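Local structure of protein PUF4 (Saccharomyces cerevisiae, 3BWT) at residues L302-L314 with T321-L333. The protein binds single-stranded mRNA through its Pumilio homology domain, the C-terminal part of the protein, and takes part in gene regulation. Sequence-based numbering, arbitrary orientation.
Sequences LYKRLSEIVAPLL and TPHGKRIIGMLHL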
loop_
_atom_site.group_PDB
_atom_site.type_symbol
_atom_site.label_atom_id
_atom_site.label_comp_id
_atom_site.label_asym_id
_atom_site.label_seq_id
_atom_site.Cartn_x
_atom_site.Cartn_y
_atom_site.Cartn_z
ATOM N N LEU A 302 35.425 8.117 -2.544
ATOM C CA LEU A 302 34.291 9.023 -2.644
ATOM C C LEU A 302 34.069 9.768 -1.327
ATOM O O LEU A 302 33.769 10.960 -1.323
ATOM C CB LEU A 302 33.029 8.263 -3.071
ATOM C CG LEU A 302 32.958 7.795 -4.533
ATOM C CD1 LEU A 302 31.727 6.922 -4.796
ATOM C CD2 LEU A 302 32.982 8.974 -5.498
ATOM N N TYR A 303 34.227 9.064 -0.211
ATOM C CA TYR A 303 34.035 9.656 1.112
ATOM C C TYR A 303 35.021 10.793 1.383
ATOM O O TYR A 303 34.642 11.887 1.820
ATOM C CB TYR A 303 34.172 8.585 2.195
ATOM C CG TYR A 303 34.150 9.130 3.604
ATOM C CD1 TYR A 303 32.952 9.515 4.205
ATOM C CD2 TYR A 303 35.331 9.265 4.339
ATOM C CE1 TYR A 303 32.927 10.015 5.505
ATOM C CE2 TYR A 303 35.319 9.760 5.634
ATOM C CZ TYR A 303 34.115 10.133 6.212
ATOM O OH TYR A 303 34.097 10.618 7.498
ATOM N N LYS A 304 36.294 10.518 1.132
ATOM C CA LYS A 304 37.335 11.513 1.286
ATOM C C LYS A 304 37.084 12.666 0.327
ATOM O O LYS A 304 37.313 13.829 0.668
ATOM C CB LYS A 304 38.716 10.887 1.049
ATOM C CG LYS A 304 39.114 9.877 2.132
ATOM C CD LYS A 304 38.776 10.420 3.525
ATOM C CE LYS A 304 39.286 9.520 4.645
ATOM N NZ LYS A 304 38.959 10.086 5.992
ATOM N N ARG A 305 36.598 12.342 -0.866
ATOM C CA ARG A 305 36.283 13.374 -1.838
ATOM C C ARG A 305 35.148 14.292 -1.353
ATOM O O ARG A 305 35.260 15.521 -1.421
ATOM C CB ARG A 305 35.972 12.762 -3.201
ATOM C CG ARG A 305 35.716 13.815 -4.247
ATOM C CD ARG A 305 35.493 13.221 -5.624
ATOM N NE ARG A 305 35.218 14.250 -6.622
ATOM C CZ ARG A 305 34.975 14.006 -7.908
ATOM N NH1 ARG A 305 34.993 12.762 -8.379
ATOM N NH2 ARG A 305 34.736 15.014 -8.732
ATOM N N LEU A 306 34.080 13.699 -0.868
ATOM C CA LEU A 306 32.992 14.456 -0.258
ATOM C C LEU A 306 33.474 15.250 0.950
ATOM O O LEU A 306 33.180 16.435 1.084
ATOM C CB LEU A 306 31.869 13.522 0.191
ATOM C CG LEU A 306 31.084 12.727 -0.849
ATOM C CD1 LEU A 306 30.129 11.785 -0.141
ATOM C CD2 LEU A 306 30.312 13.660 -1.746
ATOM N N SER A 307 34.185 14.577 1.853
ATOM C CA SER A 307 34.683 15.216 3.060
ATOM C C SER A 307 35.423 16.510 2.767
ATOM O O SER A 307 35.222 17.512 3.455
ATOM C CB SER A 307 35.600 14.271 3.820
ATOM O OG SER A 307 34.854 13.259 4.452
ATOM N N GLU A 308 36.277 16.504 1.750
ATOM C CA GLU A 308 37.150 17.657 1.548
ATOM C C GLU A 308 36.441 18.873 0.970
ATOM O O GLU A 308 36.941 19.992 1.071
ATOM C CB GLU A 308 38.418 17.299 0.763
ATOM C CG GLU A 308 38.204 16.638 -0.586
ATOM C CD GLU A 308 39.476 15.962 -1.085
ATOM O OE1 GLU A 308 40.376 15.705 -0.241
ATOM O OE2 GLU A 308 39.568 15.690 -2.309
ATOM N N ILE A 309 35.267 18.661 0.387
ATOM C CA ILE A 309 34.430 19.777 -0.037
ATOM C C ILE A 309 33.534 20.264 1.093
ATOM O O ILE A 309 33.274 21.460 1.227
ATOM C CB ILE A 309 33.550 19.398 -1.209
ATOM C CG1 ILE A 309 34.415 19.097 -2.429
ATOM C CG2 ILE A 309 32.550 20.515 -1.491
ATOM C CD1 ILE A 309 33.616 18.764 -3.663
ATOM N N VAL A 310 33.072 19.327 1.910
ATOM C CA VAL A 310 32.183 19.645 3.018
ATOM C C VAL A 310 32.878 20.371 4.170
ATOM O O VAL A 310 32.342 21.339 4.709
ATOM C CB VAL A 310 31.512 18.382 3.585
ATOM C CG1 VAL A 310 30.780 18.710 4.882
ATOM C CG2 VAL A 310 30.569 17.760 2.555
ATOM N N ALA A 311 34.060 19.897 4.555
ATOM C CA ALA A 311 34.725 20.397 5.764
ATOM C C ALA A 311 35.081 21.897 5.754
ATOM O O ALA A 311 35.019 22.560 6.803
ATOM C CB ALA A 311 35.952 19.544 6.104
ATOM N N PRO A 312 35.469 22.432 4.579
ATOM C CA PRO A 312 35.719 23.872 4.453
ATOM C C PRO A 312 34.464 24.698 4.724
ATOM O O PRO A 312 34.552 25.876 5.096
ATOM C CB PRO A 312 36.133 24.031 2.988
ATOM C CG PRO A 312 36.643 22.706 2.593
ATOM C CD PRO A 312 35.833 21.702 3.353
ATOM N N LEU A 313 33.304 24.081 4.546
ATOM C CA LEU A 313 32.043 24.796 4.662
ATOM C C LEU A 313 31.553 24.825 6.097
ATOM O O LEU A 313 30.753 25.681 6.469
ATOM C CB LEU A 313 30.990 24.174 3.743
ATOM C CG LEU A 313 31.269 24.455 2.269
ATOM C CD1 LEU A 313 30.548 23.482 1.335
ATOM C CD2 LEU A 313 30.897 25.900 1.967
ATOM N N LEU A 314 32.048 23.897 6.905
ATOM C CA LEU A 314 31.591 23.787 8.285
ATOM C C LEU A 314 32.342 24.719 9.225
ATOM O O LEU A 314 33.133 24.276 10.058
ATOM C CB LEU A 314 31.672 22.339 8.770
ATOM C CG LEU A 314 30.658 21.412 8.097
ATOM C CD1 LEU A 314 30.886 19.973 8.498
ATOM C CD2 LEU A 314 29.252 21.841 8.436
ATOM N N THR A 321 24.532 25.173 14.691
ATOM C CA THR A 321 23.179 24.767 14.374
ATOM C C THR A 321 23.077 23.248 14.423
ATOM O O THR A 321 24.068 22.545 14.226
ATOM C CB THR A 321 22.760 25.271 12.989
ATOM O OG1 THR A 321 23.530 24.606 11.979
ATOM C CG2 THR A 321 22.986 26.773 12.887
ATOM N N PRO A 322 21.879 22.739 14.726
ATOM C CA PRO A 322 21.606 21.300 14.723
ATOM C C PRO A 322 22.007 20.612 13.423
ATOM O O PRO A 322 22.606 19.529 13.461
ATOM C CB PRO A 322 20.089 21.249 14.904
ATOM C CG PRO A 322 19.799 22.442 15.750
ATOM C CD PRO A 322 20.764 23.512 15.301
ATOM N N HIS A 323 21.679 21.225 12.288
ATOM C CA HIS A 323 21.969 20.617 10.989
ATOM C C HIS A 323 23.461 20.643 10.657
ATOM O O HIS A 323 23.999 19.688 10.083
ATOM C CB HIS A 323 21.115 21.231 9.865
ATOM C CG HIS A 323 21.371 22.684 9.617
ATOM N ND1 HIS A 323 21.101 23.662 10.552
ATOM C CD2 HIS A 323 21.849 23.330 8.526
ATOM C CE1 HIS A 323 21.424 24.843 10.055
ATOM N NE2 HIS A 323 21.879 24.671 8.827
ATOM N N GLY A 324 24.130 21.727 11.035
ATOM C CA GLY A 324 25.574 21.793 10.917
ATOM C C GLY A 324 26.225 20.684 11.724
ATOM O O GLY A 324 27.069 19.942 11.208
ATOM N N LYS A 325 25.827 20.559 12.992
ATOM C CA LYS A 325 26.386 19.533 13.873
ATOM C C LYS A 325 26.150 18.113 13.348
ATOM O O LYS A 325 26.876 17.190 13.698
ATOM C CB LYS A 325 25.815 19.650 15.291
ATOM C CG LYS A 325 26.379 20.777 16.142
ATOM C CD LYS A 325 25.704 20.774 17.503
ATOM C CE LYS A 325 25.701 22.155 18.150
ATOM N NZ LYS A 325 24.528 22.330 19.065
ATOM N N ARG A 326 25.125 17.942 12.521
ATOM C CA ARG A 326 24.787 16.631 11.998
ATOM C C ARG A 326 25.856 16.164 11.021
ATOM O O ARG A 326 26.344 15.032 11.100
ATOM C CB ARG A 326 23.437 16.687 11.290
ATOM C CG ARG A 326 22.636 15.407 11.398
ATOM C CD ARG A 326 21.675 15.238 10.229
ATOM N NE ARG A 326 20.880 16.430 9.964
ATOM C CZ ARG A 326 20.019 16.963 10.823
ATOM N NH1 ARG A 326 19.851 16.416 12.019
ATOM N NH2 ARG A 326 19.339 18.054 10.489
ATOM N N ILE A 327 26.213 17.049 10.096
ATOM C CA ILE A 327 27.207 16.752 9.076
ATOM C C ILE A 327 28.601 16.632 9.674
ATOM O O ILE A 327 29.415 15.828 9.224
ATOM C CB ILE A 327 27.222 17.832 7.990
ATOM C CG1 ILE A 327 25.828 17.979 7.368
ATOM C CG2 ILE A 327 28.253 17.499 6.933
ATOM C CD1 ILE A 327 25.314 16.722 6.700
ATOM N N ILE A 328 28.872 17.446 10.685
ATOM C CA ILE A 328 30.136 17.386 11.402
ATOM C C ILE A 328 30.348 15.968 11.931
ATOM O O ILE A 328 31.481 15.470 12.015
ATOM C CB ILE A 328 30.147 18.397 12.567
ATOM C CG1 ILE A 328 30.102 19.827 12.024
ATOM C CG2 ILE A 328 31.370 18.210 13.439
ATOM C CD1 ILE A 328 29.998 20.897 13.092
ATOM N N GLY A 329 29.239 15.317 12.270
ATOM C CA GLY A 329 29.273 13.983 12.831
ATOM C C GLY A 329 29.655 12.938 11.805
ATOM O O GLY A 329 30.083 11.837 12.155
ATOM N N MET A 330 29.509 13.284 10.532
ATOM C CA MET A 330 29.744 12.325 9.462
ATOM C C MET A 330 31.142 12.476 8.885
ATOM O O MET A 330 31.491 11.799 7.920
ATOM C CB MET A 330 28.712 12.513 8.343
ATOM C CG MET A 330 27.270 12.653 8.819
ATOM S SD MET A 330 26.680 11.212 9.732
ATOM C CE MET A 330 27.270 9.896 8.669
ATOM N N LEU A 331 31.947 13.343 9.492
ATOM C CA LEU A 331 33.129 13.866 8.811
ATOM C C LEU A 331 34.449 13.101 8.897
ATOM O O LEU A 331 35.199 13.072 7.919
ATOM C CB LEU A 331 33.355 15.332 9.167
ATOM C CG LEU A 331 32.736 16.248 8.119
ATOM C CD1 LEU A 331 33.334 17.641 8.228
ATOM C CD2 LEU A 331 32.961 15.660 6.725
ATOM N N HIS A 332 34.762 12.500 10.037
ATOM C CA HIS A 332 36.086 11.884 10.150
ATOM C C HIS A 332 36.054 10.368 10.330
ATOM O O HIS A 332 36.980 9.672 9.911
ATOM C CB HIS A 332 36.918 12.586 11.225
ATOM C CG HIS A 332 37.061 14.058 10.990
ATOM N ND1 HIS A 332 37.917 14.580 10.043
ATOM C CD2 HIS A 332 36.434 15.118 11.555
ATOM C CE1 HIS A 332 37.821 15.898 10.045
ATOM N NE2 HIS A 332 36.928 16.250 10.953
ATOM N N LEU A 333 34.979 9.878 10.943
ATOM C CA LEU A 333 34.682 8.448 11.034
ATOM C C LEU A 333 35.887 7.536 10.780
ATOM O O LEU A 333 35.944 6.409 11.276
ATOM C CB LEU A 333 33.548 8.101 10.067
ATOM C CG LEU A 333 32.124 8.423 10.528
ATOM C CD1 LEU A 333 32.117 9.560 11.537
ATOM C CD2 LEU A 333 31.239 8.753 9.330
#
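L314 and L331 meet tip to tip, CD1 of L314 lying 3.4 Å from CD1 of L331, and join an apolar cluster of V310, A311 and L314 with I327, I328 and L331. The same L314 CD1 also touches I328 CG1 at 3.6 Å and I327 CG2 at 3.9 Å, so one methyl serves three side chains. The other branch, CD2, comes near the carbonyl oxygen of G324. V310 meets I327 at about a right angle, its CG1 held anti to the backbone N (chi1 170°) and resting 3.5 Å from I327 CG2. L331 spreads its two methyls along the helix, CD1 beside A311 CB at 3.9 Å and CD2 near the side chain of S307.

The polar contacts gather at the hydroxyl of Y303. Y303 OH lies 2.9 Å from M330 O, which sits at the ring edge, in its plane. S307 OG lies 3.6 Å above one face of the Y303 ring, offset toward its rim, while bonding back to Y303 O at 3.0 Å. A phenylalanine here would probably leave the M330 carbonyl without the hydroxyl beside it and the chain end less firmly tethered.

Helix 322-328 thus packs on V310 and L314, just past Pumilio repeat 8, while within the repeat Y303 and S307 meet the tail that ends the PUM-HD; helix 284-298 meets Y303, R326 and M330, and helix 256-279 packs against L302, L306 and L313.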